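Local structure of adenylate isopentenyltransferase (Humulus lupulus, 3A8T) at residues His144-Asp149 / Leu171-Cys176; Leu56-Ala61 / Gly93-His98; Phe237-Glu242 / Phe264-Arg269; Thr302-Ala307 / Glu319-Gln324. The protein transfers an isopentenyl group from dimethylallyl diphosphate to ATP, ADP or AMP, a step of cytokinin biosynthesis in the hop plant. All coordinates share one frame; numbering follows the deposited sequence.

Contact 1: His144-Asp149 / Leu171-Cys176; sequences HALLVD and LRYDCC
Arg172 takes hold of the last turn of helix 140-147 at two points. Its backbone N-H meets Leu147 O almost straight on (2.7 Å, 173° at the hydrogen), while NH1 reaches back along the same helix to Leu146 O at 2.8 Å, a more bent bond with the oxygen 16° out of the guanidinium plane. Two carbonyls at the helix terminus thus gain donors. Tyr173 OH lies 3.5 Å above the centre of that guanidinium, and Arg172 CB covers one face of the tyrosine ring near its rim. With CG anti to its carbonyl carbon (chi1 -61°), Leu147 packs beside this pair: CD2 touches the ring edge at Tyr173 CD2 (3.7 Å), and CD1 meets Cys175 SG at 4.0 Å. Farther out, Leu42 and Val44 back Leu147, and Arg116 NH1 donates to Val148 O and Ala145 O. With the link between them partly unmodelled, the end of helix 140-147 set against the entry to strand 174-181 is a helix-to-strand return of a P-loop nucleotide-binding fold.

Contact 2: Leu56-Ala61 / Gly93-His98; sequences LSIDLA and GGVPHH
Ala61 and Val95 meet methyl to methyl, with Ala61 CB only 3.4 Å from Val95 CG2. This is the close-packed point of a small interface that buries 190 Å² in all and has no hydrogen bond across it. With CG1 of Val95 anti to the backbone N (chi1 176°), CG2 is the methyl turned to Ala61. The same methyl lies 4.2 Å from Ile58 CD1, a looser contact one helical turn back. Helix 53-61 is the helix that follows the phosphate-binding loop in this P-loop fold, and Ser54 near its start binds ATP; the segment 93-98 runs into strand 97-98, an outermost strand of the parallel sheet, beside strand 66-70. Ile58 CD1 also comes to the edge of the His97 ring, in its plane, and the two side chains cross at about a right angle. Ile87, from a loop, touches both of them. Towards solvent the fit slackens: Ile58 CG2 approaches the exposed Gly93 no closer than 4.3 Å, at its N. Gly93 has a positive phi of 59°, and a beta carbon there would come tight against Ile58 CG2.

Contact 3: Phe237-Glu242 / Phe264-Arg269; sequences FDRYFE and FEEAVR
The rings of Phe237, Tyr240 and Phe264 form an aromatic cluster between two antiparallel helices, 234-243 and 257-289, whose short segments run at 169° with axes 9.0 Å apart. Phe264 turns an edge to the face of Tyr240 in a T-shaped pair, planes 86° apart, with CD1 over the tyrosine ring. Ala267 CB lies over one face of Phe237, offset toward the rim, in a CH-pi contact 4.1 Å from the ring centroid. Phe237 and Phe264 themselves meet obliquely, CE1 to CE1 at 3.6 Å, their planes inclined at 51°. Tyr240 carries its ring across to the opposite helix with CG anti to the backbone N, and CD1 comes to 3.6 Å from Phe264 N. An alanine in place of Tyr240 would probably leave the edge of Phe264 without its facing ring and open a gap against helix 257-289. Beyond the two segments, Phe204 packs edge-to-face with Phe237, and Leu207 of the same helix 203-210 also touches it. At the exposed flank Arg239 and Glu266 attract only at a distance: Glu266 OE1 stands off the flat of the guanidinium, 4.0 Å from Arg239 NE, too far for a salt bridge.

Contact 4: Thr302-Ala307 / Glu319-Gln324; sequences TESFRA and EIWEKQ
Ile320 reaches from helix 315-338 onto helix 302-309, where its two branches part, CG2 toward Ser304 and Glu303, CD1 toward Ala307. CB lies 4.0 Å from Ser304 OG. CG2, anti to the backbone N, comes closer to that hydroxyl (3.4 Å) and also touches Glu303 CB at 3.9 Å. From CG1 the chain goes on to CD1, whose methyl meets Ala307 CB at 3.6 Å, one turn along the facing helix. A glycine in place of Ile320 would probably leave Ala307 CB without its partner and open a gap between the two helices. Alongside, Ser304 OG lies at the edge of the Trp321 indole, in its plane, and Gln324 NE2 approaches Glu303 CB at 3.6 Å. The same turn of helix 315-338 carries Lys323, which binds ATP. The short helical segments run antiparallel, at 174° with axes 8.4 Å apart, a helical hairpin after strand 296-300. Phe305 packs edge-to-face with Tyr190 of helix 184-201, while Trp321 turns to helix 53-61, touching Leu56 and Arg55 and donating NE1 to Asp59.

Along the chain the contacts follow one another in series, contact 2 first, then contacts 1, 3 and 4. Contacts 1 and 2 both reach the central parallel sheet, their centres about 21 Å apart: contact 2 involves its outermost strand 97-98, contact 1 the inner strand 174-181. Contact 4 lies about 19 Å from contact 2, centre to centre, and touches it directly through residues of helices 315-338 and 53-61, so the C-terminal helix, which carries the ATP-binding Lys323, is tied to the helix after the phosphate-binding loop. Contact 3 stands apart, its centre about 40 Å from that of contact 1. Contacts 1, 2 and 4 thus sample the sheet and the helices around it, contact 3 a helical part across the chain's centre from contacts 1 and 2.

Contact 1: His144-Asp149 / Leu171-Cys176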
loop_
_atom_site.group_PDB
_atom_site.type_symbol
_atom_site.label_atom_id
_atom_site.label_comp_id
_atom_site.label_asym_id
_atom_site.label_seq_id
_atom_site.Cartn_x
_atom_site.Cartn_y
_atom_site.Cartn_z
ATOM N N HIS A 144 11.760 7.010 3.911
ATOM C CA HIS A 144 13.124 7.440 4.268
ATOM C C HIS A 144 13.665 8.572 3.389
ATOM O O HIS A 144 14.173 9.567 3.891
ATOM C CB HIS A 144 14.075 6.217 4.267
ATOM C CG HIS A 144 15.502 6.549 3.974
ATOM N ND1 HIS A 144 15.981 6.705 2.683
ATOM C CD2 HIS A 144 16.551 6.788 4.791
ATOM C CE1 HIS A 144 17.259 7.030 2.718
ATOM N NE2 HIS A 144 17.629 7.088 3.984
ATOM N N ALA A 145 13.552 8.433 2.078
ATOM C CA ALA A 145 14.022 9.473 1.186
ATOM C C ALA A 145 13.415 10.820 1.582
ATOM O O ALA A 145 14.122 11.826 1.657
ATOM C CB ALA A 145 13.643 9.155 -0.251
ATOM N N LEU A 146 12.111 10.823 1.839
ATOM C CA LEU A 146 11.422 12.041 2.191
ATOM C C LEU A 146 11.792 12.634 3.531
ATOM O O LEU A 146 11.992 13.830 3.619
ATOM C CB LEU A 146 9.909 11.838 2.167
ATOM C CG LEU A 146 9.103 13.012 2.756
ATOM C CD1 LEU A 146 9.152 14.209 1.790
ATOM C CD2 LEU A 146 7.685 12.603 2.961
ATOM N N LEU A 147 11.910 11.799 4.562
ATOM C CA LEU A 147 12.167 12.260 5.921
ATOM C C LEU A 147 13.581 12.665 6.333
ATOM O O LEU A 147 13.712 13.526 7.202
ATOM C CB LEU A 147 11.630 11.229 6.927
ATOM C CG LEU A 147 10.121 10.925 6.923
ATOM C CD1 LEU A 147 9.779 10.073 8.130
ATOM C CD2 LEU A 147 9.324 12.199 6.966
ATOM N N VAL A 148 14.630 12.081 5.757
ATOM C CA VAL A 148 15.977 12.477 6.182
ATOM C C VAL A 148 16.396 13.949 5.905
ATOM O O VAL A 148 15.817 14.673 5.097
ATOM C CB VAL A 148 17.127 11.550 5.604
ATOM C CG1 VAL A 148 17.009 10.124 6.166
ATOM C CG2 VAL A 148 17.124 11.573 4.108
ATOM N N ASP A 149 17.420 14.364 6.626
ATOM C CA ASP A 149 17.966 15.692 6.496
ATOM C C ASP A 149 18.750 15.863 5.202
ATOM O O ASP A 149 18.642 16.871 4.524
ATOM C CB ASP A 149 18.852 15.987 7.691
ATOM C CG ASP A 149 18.477 17.274 8.347
ATOM O OD1 ASP A 149 18.258 18.256 7.582
ATOM O OD2 ASP A 149 18.397 17.291 9.607
ATOM N N LEU A 171 16.289 13.779 11.092
ATOM C CA LEU A 171 15.032 14.046 10.377
ATOM C C LEU A 171 14.675 15.500 10.043
ATOM O O LEU A 171 14.905 16.432 10.771
ATOM C CB LEU A 171 13.855 13.361 11.070
ATOM C CG LEU A 171 14.005 11.829 11.253
ATOM C CD1 LEU A 171 12.732 11.296 11.802
ATOM C CD2 LEU A 171 14.325 11.118 9.998
ATOM N N ARG A 172 14.147 15.647 8.852
ATOM C CA ARG A 172 13.764 16.905 8.285
ATOM C C ARG A 172 12.582 17.480 9.025
ATOM O O ARG A 172 12.477 18.689 9.164
ATOM C CB ARG A 172 13.386 16.641 6.845
ATOM C CG ARG A 172 13.727 17.700 5.886
ATOM C CD ARG A 172 13.804 17.037 4.547
ATOM N NE ARG A 172 13.313 17.929 3.520
ATOM C CZ ARG A 172 12.649 17.521 2.458
ATOM N NH1 ARG A 172 12.400 16.240 2.292
ATOM N NH2 ARG A 172 12.233 18.409 1.568
ATOM N N TYR A 173 11.688 16.618 9.501
ATOM C CA TYR A 173 10.514 17.101 10.172
ATOM C C TYR A 173 10.413 16.682 11.629
ATOM O O TYR A 173 11.236 15.968 12.164
ATOM C CB TYR A 173 9.278 16.587 9.439
ATOM C CG TYR A 173 9.258 16.857 7.964
ATOM C CD1 TYR A 173 9.007 18.129 7.461
ATOM C CD2 TYR A 173 9.572 15.843 7.059
ATOM C CE1 TYR A 173 9.076 18.378 6.077
ATOM C CE2 TYR A 173 9.654 16.085 5.695
ATOM C CZ TYR A 173 9.403 17.344 5.210
ATOM O OH TYR A 173 9.438 17.523 3.852
ATOM N N ASP A 174 9.361 17.153 12.263
ATOM C CA ASP A 174 9.047 16.814 13.624
ATOM C C ASP A 174 8.001 15.706 13.423
ATOM O O ASP A 174 6.808 15.978 13.240
ATOM C CB ASP A 174 8.410 18.030 14.281
ATOM C CG ASP A 174 7.968 17.761 15.684
ATOM O OD1 ASP A 174 8.521 16.819 16.305
ATOM O OD2 ASP A 174 7.092 18.515 16.167
ATOM N N CYS A 175 8.457 14.465 13.450
ATOM C CA CYS A 175 7.586 13.323 13.202
ATOM C C CYS A 175 6.932 12.590 14.366
ATOM O O CYS A 175 7.486 12.494 15.451
ATOM C CB CYS A 175 8.360 12.263 12.417
ATOM S SG CYS A 175 9.081 12.782 10.922
ATOM N N CYS A 176 5.744 12.055 14.104
ATOM C CA CYS A 176 5.033 11.207 15.051
ATOM C C CYS A 176 4.826 9.987 14.144
ATOM O O CYS A 176 4.333 10.112 13.035
ATOM C CB CYS A 176 3.689 11.799 15.478
ATOM S SG CYS A 176 2.695 10.676 16.511
#

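Contact 2: Leu56-Ala61 / Gly93-His98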
loop_
_atom_site.group_PDB
_atom_site.type_symbol
_atom_site.label_atom_id
_atom_site.label_comp_id
_atom_site.label_asym_id
_atom_site.label_seq_id
_atom_site.Cartn_x
_atom_site.Cartn_y
_atom_site.Cartn_z
ATOM N N LEU A 56 -7.078 4.125 8.906
ATOM C CA LEU A 56 -6.776 4.893 10.081
ATOM C C LEU A 56 -6.613 6.363 9.748
ATOM O O LEU A 56 -7.081 7.224 10.499
ATOM C CB LEU A 56 -5.545 4.320 10.760
ATOM C CG LEU A 56 -5.040 5.083 11.960
ATOM C CD1 LEU A 56 -6.059 5.211 12.995
ATOM C CD2 LEU A 56 -3.886 4.389 12.500
ATOM N N SER A 57 -6.003 6.645 8.596
ATOM C CA SER A 57 -5.772 8.028 8.193
ATOM C C SER A 57 -7.083 8.737 8.018
ATOM O O SER A 57 -7.196 9.940 8.334
ATOM C CB SER A 57 -4.956 8.115 6.909
ATOM O OG SER A 57 -5.634 7.640 5.772
ATOM N N ILE A 58 -8.080 7.996 7.532
ATOM C CA ILE A 58 -9.393 8.571 7.341
ATOM C C ILE A 58 -10.132 8.702 8.668
ATOM O O ILE A 58 -10.739 9.697 8.918
ATOM C CB ILE A 58 -10.241 7.774 6.327
ATOM C CG1 ILE A 58 -9.471 7.577 5.028
ATOM C CG2 ILE A 58 -11.567 8.560 6.049
ATOM C CD1 ILE A 58 -8.869 8.833 4.449
ATOM N N ASP A 59 -10.059 7.718 9.530
ATOM C CA ASP A 59 -10.705 7.850 10.830
ATOM C C ASP A 59 -10.152 9.040 11.616
ATOM O O ASP A 59 -10.882 9.764 12.249
ATOM C CB ASP A 59 -10.524 6.575 11.670
ATOM C CG ASP A 59 -11.392 5.387 11.170
ATOM O OD1 ASP A 59 -12.486 5.627 10.604
ATOM O OD2 ASP A 59 -11.003 4.212 11.382
ATOM N N LEU A 60 -8.855 9.253 11.564
ATOM C CA LEU A 60 -8.242 10.362 12.281
ATOM C C LEU A 60 -8.691 11.713 11.760
ATOM O O LEU A 60 -8.598 12.693 12.458
ATOM C CB LEU A 60 -6.700 10.277 12.164
ATOM C CG LEU A 60 -5.975 9.169 12.971
ATOM C CD1 LEU A 60 -4.576 9.057 12.518
ATOM C CD2 LEU A 60 -5.991 9.465 14.494
ATOM N N ALA A 61 -9.175 11.762 10.521
ATOM C CA ALA A 61 -9.582 13.015 9.903
ATOM C C ALA A 61 -10.849 13.494 10.542
ATOM O O ALA A 61 -11.124 14.680 10.526
ATOM C CB ALA A 61 -9.773 12.843 8.360
ATOM N N GLY A 93 -13.648 9.898 2.584
ATOM C CA GLY A 93 -14.416 10.823 3.415
ATOM C C GLY A 93 -14.236 12.295 3.121
ATOM O O GLY A 93 -14.437 13.141 3.960
ATOM N N GLY A 94 -13.844 12.596 1.908
ATOM C CA GLY A 94 -13.683 13.974 1.551
ATOM C C GLY A 94 -12.321 14.417 1.966
ATOM O O GLY A 94 -12.004 15.589 1.863
ATOM N N VAL A 95 -11.496 13.508 2.458
ATOM C CA VAL A 95 -10.139 13.966 2.831
ATOM C C VAL A 95 -9.282 14.235 1.599
ATOM O O VAL A 95 -9.322 13.481 0.643
ATOM C CB VAL A 95 -9.434 12.927 3.705
ATOM C CG1 VAL A 95 -8.025 13.331 4.000
ATOM C CG2 VAL A 95 -10.231 12.749 4.967
ATOM N N PRO A 96 -8.495 15.318 1.600
ATOM C CA PRO A 96 -7.655 15.566 0.396
ATOM C C PRO A 96 -6.426 14.647 0.321
ATOM O O PRO A 96 -5.723 14.483 1.287
ATOM C CB PRO A 96 -7.266 17.034 0.544
ATOM C CG PRO A 96 -8.397 17.605 1.505
ATOM C CD PRO A 96 -8.486 16.491 2.491
ATOM N N HIS A 97 -6.188 14.007 -0.805
ATOM C CA HIS A 97 -5.021 13.127 -0.917
ATOM C C HIS A 97 -4.049 13.648 -1.937
ATOM O O HIS A 97 -4.468 14.245 -2.920
ATOM C CB HIS A 97 -5.407 11.678 -1.322
ATOM C CG HIS A 97 -6.151 10.947 -0.259
ATOM N ND1 HIS A 97 -5.734 9.733 0.244
ATOM C CD2 HIS A 97 -7.245 11.293 0.459
ATOM C CE1 HIS A 97 -6.540 9.366 1.226
ATOM N NE2 HIS A 97 -7.461 10.295 1.377
ATOM N N HIS A 98 -2.759 13.397 -1.699
ATOM C CA HIS A 98 -1.676 13.798 -2.583
ATOM C C HIS A 98 -0.765 12.613 -2.934
ATOM O O HIS A 98 -0.626 11.679 -2.169
ATOM C CB HIS A 98 -0.868 14.885 -1.902
ATOM C CG HIS A 98 -1.715 15.974 -1.326
ATOM N ND1 HIS A 98 -2.052 17.112 -2.030
ATOM C CD2 HIS A 98 -2.318 16.085 -0.119
ATOM C CE1 HIS A 98 -2.820 17.878 -1.280
ATOM N NE2 HIS A 98 -2.995 17.279 -0.115
#

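Contact 3: Phe237-Glu242 / Phe264-Arg269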
loop_
_atom_site.group_PDB
_atom_site.type_symbol
_atom_site.label_atom_id
_atom_site.label_comp_id
_atom_site.label_asym_id
_atom_site.label_seq_id
_atom_site.Cartn_x
_atom_site.Cartn_y
_atom_site.Cartn_z
ATOM N N PHE A 237 0.128 -12.627 -13.469
ATOM C CA PHE A 237 -0.801 -12.868 -14.553
ATOM C C PHE A 237 -0.193 -12.829 -15.917
ATOM O O PHE A 237 -0.721 -13.458 -16.816
ATOM C CB PHE A 237 -2.061 -11.997 -14.433
ATOM C CG PHE A 237 -3.156 -12.699 -13.644
ATOM C CD1 PHE A 237 -3.766 -13.868 -14.165
ATOM C CD2 PHE A 237 -3.463 -12.321 -12.313
ATOM C CE1 PHE A 237 -4.640 -14.643 -13.373
ATOM C CE2 PHE A 237 -4.330 -13.086 -11.529
ATOM C CZ PHE A 237 -4.917 -14.249 -12.053
ATOM N N ASP A 238 0.912 -12.105 -16.096
ATOM C CA ASP A 238 1.592 -12.097 -17.415
ATOM C C ASP A 238 1.992 -13.554 -17.753
ATOM O O ASP A 238 1.912 -14.010 -18.905
ATOM C CB ASP A 238 2.846 -11.202 -17.421
ATOM C CG ASP A 238 2.507 -9.705 -17.468
ATOM O OD1 ASP A 238 1.330 -9.358 -17.741
ATOM O OD2 ASP A 238 3.407 -8.861 -17.233
ATOM N N ARG A 239 2.394 -14.304 -16.743
ATOM C CA ARG A 239 2.770 -15.682 -16.971
ATOM C C ARG A 239 1.534 -16.439 -17.484
ATOM O O ARG A 239 1.615 -17.207 -18.415
ATOM C CB ARG A 239 3.284 -16.251 -15.672
ATOM C CG ARG A 239 3.785 -17.662 -15.704
ATOM C CD ARG A 239 4.888 -17.812 -14.652
ATOM N NE ARG A 239 5.273 -19.201 -14.599
ATOM C CZ ARG A 239 5.959 -19.793 -15.559
ATOM N NH1 ARG A 239 6.361 -19.112 -16.625
ATOM N NH2 ARG A 239 6.169 -21.085 -15.497
ATOM N N TYR A 240 0.380 -16.184 -16.885
ATOM C CA TYR A 240 -0.865 -16.803 -17.316
ATOM C C TYR A 240 -1.269 -16.329 -18.712
ATOM O O TYR A 240 -1.552 -17.127 -19.564
ATOM C CB TYR A 240 -1.971 -16.472 -16.338
ATOM C CG TYR A 240 -3.307 -16.916 -16.789
ATOM C CD1 TYR A 240 -3.761 -18.208 -16.535
ATOM C CD2 TYR A 240 -4.148 -16.051 -17.462
ATOM C CE1 TYR A 240 -5.015 -18.625 -16.930
ATOM C CE2 TYR A 240 -5.416 -16.467 -17.862
ATOM C CZ TYR A 240 -5.843 -17.752 -17.589
ATOM O OH TYR A 240 -7.112 -18.124 -17.959
ATOM N N PHE A 241 -1.287 -15.025 -18.954
ATOM C CA PHE A 241 -1.673 -14.537 -20.272
ATOM C C PHE A 241 -0.665 -15.018 -21.349
ATOM O O PHE A 241 -0.958 -15.059 -22.526
ATOM C CB PHE A 241 -1.741 -12.993 -20.279
ATOM C CG PHE A 241 -2.760 -12.414 -19.350
ATOM C CD1 PHE A 241 -4.086 -12.821 -19.389
ATOM C CD2 PHE A 241 -2.412 -11.404 -18.440
ATOM C CE1 PHE A 241 -5.050 -12.230 -18.543
ATOM C CE2 PHE A 241 -3.414 -10.819 -17.591
ATOM C CZ PHE A 241 -4.699 -11.231 -17.654
ATOM N N GLU A 242 0.543 -15.351 -20.938
ATOM C CA GLU A 242 1.535 -15.835 -21.881
ATOM C C GLU A 242 0.922 -16.960 -22.668
ATOM O O GLU A 242 0.959 -16.999 -23.899
ATOM C CB GLU A 242 2.770 -16.371 -21.149
ATOM C CG GLU A 242 3.915 -16.527 -22.093
ATOM C CD GLU A 242 4.049 -15.284 -22.950
ATOM O OE1 GLU A 242 4.192 -15.402 -24.183
ATOM O OE2 GLU A 242 4.002 -14.181 -22.374
ATOM N N PHE A 264 -4.167 -20.685 -14.022
ATOM C CA PHE A 264 -4.884 -19.657 -13.307
ATOM C C PHE A 264 -4.614 -19.762 -11.810
ATOM O O PHE A 264 -4.250 -18.801 -11.129
ATOM C CB PHE A 264 -6.374 -19.822 -13.527
ATOM C CG PHE A 264 -7.158 -18.637 -13.095
ATOM C CD1 PHE A 264 -7.223 -17.511 -13.923
ATOM C CD2 PHE A 264 -7.708 -18.585 -11.817
ATOM C CE1 PHE A 264 -7.806 -16.369 -13.492
ATOM C CE2 PHE A 264 -8.294 -17.433 -11.363
ATOM C CZ PHE A 264 -8.349 -16.314 -12.192
ATOM N N GLU A 265 -4.840 -20.965 -11.316
ATOM C CA GLU A 265 -4.680 -21.310 -9.940
ATOM C C GLU A 265 -3.285 -20.958 -9.482
ATOM O O GLU A 265 -3.129 -20.371 -8.426
ATOM C CB GLU A 265 -4.994 -22.814 -9.812
ATOM C CG GLU A 265 -4.817 -23.461 -8.454
ATOM C CD GLU A 265 -5.042 -25.023 -8.491
ATOM O OE1 GLU A 265 -4.845 -25.700 -7.434
ATOM O OE2 GLU A 265 -5.412 -25.562 -9.577
ATOM N N GLU A 266 -2.283 -21.307 -10.285
ATOM C CA GLU A 266 -0.879 -21.033 -9.979
ATOM C C GLU A 266 -0.627 -19.507 -9.907
ATOM O O GLU A 266 0.102 -19.036 -9.053
ATOM C CB GLU A 266 0.063 -21.672 -11.046
ATOM C CG GLU A 266 1.240 -20.750 -11.436
ATOM C CD GLU A 266 2.364 -21.374 -12.319
ATOM O OE1 GLU A 266 2.183 -21.522 -13.562
ATOM O OE2 GLU A 266 3.445 -21.692 -11.756
ATOM N N ALA A 267 -1.206 -18.747 -10.827
ATOM C CA ALA A 267 -1.028 -17.309 -10.805
ATOM C C ALA A 267 -1.568 -16.801 -9.446
ATOM O O ALA A 267 -0.864 -16.083 -8.697
ATOM C CB ALA A 267 -1.753 -16.705 -11.966
ATOM N N VAL A 268 -2.784 -17.233 -9.083
ATOM C CA VAL A 268 -3.360 -16.809 -7.828
ATOM C C VAL A 268 -2.554 -17.131 -6.587
ATOM O O VAL A 268 -2.454 -16.269 -5.735
ATOM C CB VAL A 268 -4.769 -17.329 -7.616
ATOM C CG1 VAL A 268 -5.296 -16.816 -6.260
ATOM C CG2 VAL A 268 -5.685 -16.834 -8.731
ATOM N N ARG A 269 -1.991 -18.337 -6.471
ATOM C CA ARG A 269 -1.171 -18.717 -5.293
ATOM C C ARG A 269 0.088 -17.887 -5.282
ATOM O O ARG A 269 0.588 -17.510 -4.233
ATOM C CB ARG A 269 -0.640 -20.167 -5.322
ATOM C CG ARG A 269 -1.629 -21.285 -5.467
ATOM C CD ARG A 269 -0.909 -22.634 -5.764
ATOM N NE ARG A 269 -0.235 -23.239 -4.610
ATOM C CZ ARG A 269 0.221 -24.510 -4.560
ATOM N NH1 ARG A 269 0.083 -25.330 -5.616
ATOM N NH2 ARG A 269 0.796 -24.985 -3.440
#

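Contact 4: Thr302-Ala307 / Glu319-Gln324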
loop_
_atom_site.group_PDB
_atom_site.type_symbol
_atom_site.label_atom_id
_atom_site.label_comp_id
_atom_site.label_asym_id
_atom_site.label_seq_id
_atom_site.Cartn_x
_atom_site.Cartn_y
_atom_site.Cartn_z
ATOM N N THR A 302 -4.211 -6.688 15.408
ATOM C CA THR A 302 -4.483 -8.117 15.233
ATOM C C THR A 302 -5.903 -8.638 15.446
ATOM O O THR A 302 -6.410 -9.328 14.616
ATOM C CB THR A 302 -3.522 -8.960 16.062
ATOM O OG1 THR A 302 -2.173 -8.630 15.682
ATOM C CG2 THR A 302 -3.807 -10.459 15.829
ATOM N N GLU A 303 -6.563 -8.285 16.526
ATOM C CA GLU A 303 -7.874 -8.790 16.734
ATOM C C GLU A 303 -8.873 -8.143 15.821
ATOM O O GLU A 303 -9.976 -8.684 15.610
ATOM C CB GLU A 303 -8.313 -8.557 18.168
ATOM C CG GLU A 303 -7.423 -9.257 19.194
ATOM C CD GLU A 303 -7.360 -10.761 19.008
ATOM O OE1 GLU A 303 -8.431 -11.378 18.780
ATOM O OE2 GLU A 303 -6.237 -11.315 19.105
ATOM N N SER A 304 -8.525 -6.969 15.318
ATOM C CA SER A 304 -9.401 -6.246 14.422
ATOM C C SER A 304 -9.449 -7.007 13.127
ATOM O O SER A 304 -10.500 -7.155 12.524
ATOM C CB SER A 304 -8.876 -4.814 14.139
ATOM O OG SER A 304 -8.949 -3.944 15.254
ATOM N N PHE A 305 -8.280 -7.479 12.707
ATOM C CA PHE A 305 -8.137 -8.232 11.482
ATOM C C PHE A 305 -8.739 -9.623 11.570
ATOM O O PHE A 305 -9.416 -10.075 10.619
ATOM C CB PHE A 305 -6.648 -8.267 11.091
ATOM C CG PHE A 305 -6.178 -6.972 10.495
ATOM C CD1 PHE A 305 -6.016 -6.837 9.136
ATOM C CD2 PHE A 305 -6.051 -5.839 11.284
ATOM C CE1 PHE A 305 -5.743 -5.587 8.565
ATOM C CE2 PHE A 305 -5.782 -4.588 10.715
ATOM C CZ PHE A 305 -5.631 -4.469 9.356
ATOM N N ARG A 306 -8.515 -10.284 12.710
ATOM C CA ARG A 306 -9.068 -11.622 12.972
ATOM C C ARG A 306 -10.574 -11.475 12.768
ATOM O O ARG A 306 -11.177 -12.182 11.967
ATOM C CB ARG A 306 -8.797 -12.024 14.423
ATOM C CG ARG A 306 -8.280 -13.422 14.674
ATOM C CD ARG A 306 -7.966 -13.663 16.195
ATOM N NE ARG A 306 -6.542 -13.594 16.546
ATOM C CZ ARG A 306 -5.650 -14.433 16.044
ATOM N NH1 ARG A 306 -6.059 -15.376 15.206
ATOM N NH2 ARG A 306 -4.360 -14.328 16.338
ATOM N N ALA A 307 -11.177 -10.538 13.487
ATOM C CA ALA A 307 -12.615 -10.286 13.352
ATOM C C ALA A 307 -12.997 -9.866 11.916
ATOM O O ALA A 307 -14.048 -10.210 11.406
ATOM C CB ALA A 307 -13.029 -9.227 14.325
ATOM N N GLU A 319 -15.836 -2.275 16.046
ATOM C CA GLU A 319 -15.808 -2.122 17.478
ATOM C C GLU A 319 -14.374 -2.227 18.027
ATOM O O GLU A 319 -13.915 -1.390 18.802
ATOM C CB GLU A 319 -16.684 -3.202 18.155
ATOM C CG GLU A 319 -18.202 -3.020 18.005
ATOM C CD GLU A 319 -19.051 -3.880 19.003
ATOM O OE1 GLU A 319 -20.304 -3.693 19.048
ATOM O OE2 GLU A 319 -18.485 -4.738 19.745
ATOM N N ILE A 320 -13.702 -3.287 17.602
ATOM C CA ILE A 320 -12.364 -3.643 18.051
ATOM C C ILE A 320 -11.341 -2.623 17.649
ATOM O O ILE A 320 -10.570 -2.153 18.461
ATOM C CB ILE A 320 -12.021 -5.067 17.519
ATOM C CG1 ILE A 320 -13.020 -6.080 18.176
ATOM C CG2 ILE A 320 -10.589 -5.387 17.806
ATOM C CD1 ILE A 320 -13.427 -7.317 17.403
ATOM N N TRP A 321 -11.366 -2.280 16.381
ATOM C CA TRP A 321 -10.504 -1.271 15.825
ATOM C C TRP A 321 -10.677 0.089 16.532
ATOM O O TRP A 321 -9.720 0.799 16.804
ATOM C CB TRP A 321 -10.853 -1.189 14.329
ATOM C CG TRP A 321 -10.205 -0.095 13.562
ATOM C CD1 TRP A 321 -10.719 1.153 13.308
ATOM C CD2 TRP A 321 -8.975 -0.168 12.852
ATOM N NE1 TRP A 321 -9.892 1.842 12.462
ATOM C CE2 TRP A 321 -8.811 1.058 12.173
ATOM C CE3 TRP A 321 -7.987 -1.146 12.727
ATOM C CZ2 TRP A 321 -7.700 1.321 11.376
ATOM C CZ3 TRP A 321 -6.890 -0.881 11.937
ATOM C CH2 TRP A 321 -6.751 0.330 11.272
ATOM N N GLU A 322 -11.911 0.442 16.847
ATOM C CA GLU A 322 -12.213 1.707 17.481
ATOM C C GLU A 322 -11.477 1.735 18.792
ATOM O O GLU A 322 -10.747 2.657 19.071
ATOM C CB GLU A 322 -13.734 1.828 17.697
ATOM C CG GLU A 322 -14.287 3.242 17.440
ATOM C CD GLU A 322 -15.561 3.292 16.535
ATOM O OE1 GLU A 322 -16.634 2.863 17.030
ATOM O OE2 GLU A 322 -15.491 3.769 15.348
ATOM N N LYS A 323 -11.642 0.673 19.573
ATOM C CA LYS A 323 -11.009 0.543 20.879
ATOM C C LYS A 323 -9.520 0.274 20.848
ATOM O O LYS A 323 -8.773 0.902 21.570
ATOM C CB LYS A 323 -11.668 -0.580 21.694
ATOM C CG LYS A 323 -13.109 -0.329 22.054
ATOM C CD LYS A 323 -13.806 -1.545 22.692
ATOM C CE LYS A 323 -13.121 -2.030 24.022
ATOM N NZ LYS A 323 -13.119 -1.046 25.183
ATOM N N GLN A 324 -9.084 -0.647 20.010
ATOM C CA GLN A 324 -7.670 -1.000 20.016
ATOM C C GLN A 324 -6.697 -0.230 19.158
ATOM O O GLN A 324 -5.501 -0.192 19.445
ATOM C CB GLN A 324 -7.513 -2.503 19.726
ATOM C CG GLN A 324 -8.296 -3.389 20.704
ATOM C CD GLN A 324 -7.933 -4.882 20.622
ATOM O OE1 GLN A 324 -8.179 -5.627 21.571
ATOM N NE2 GLN A 324 -7.342 -5.319 19.500
#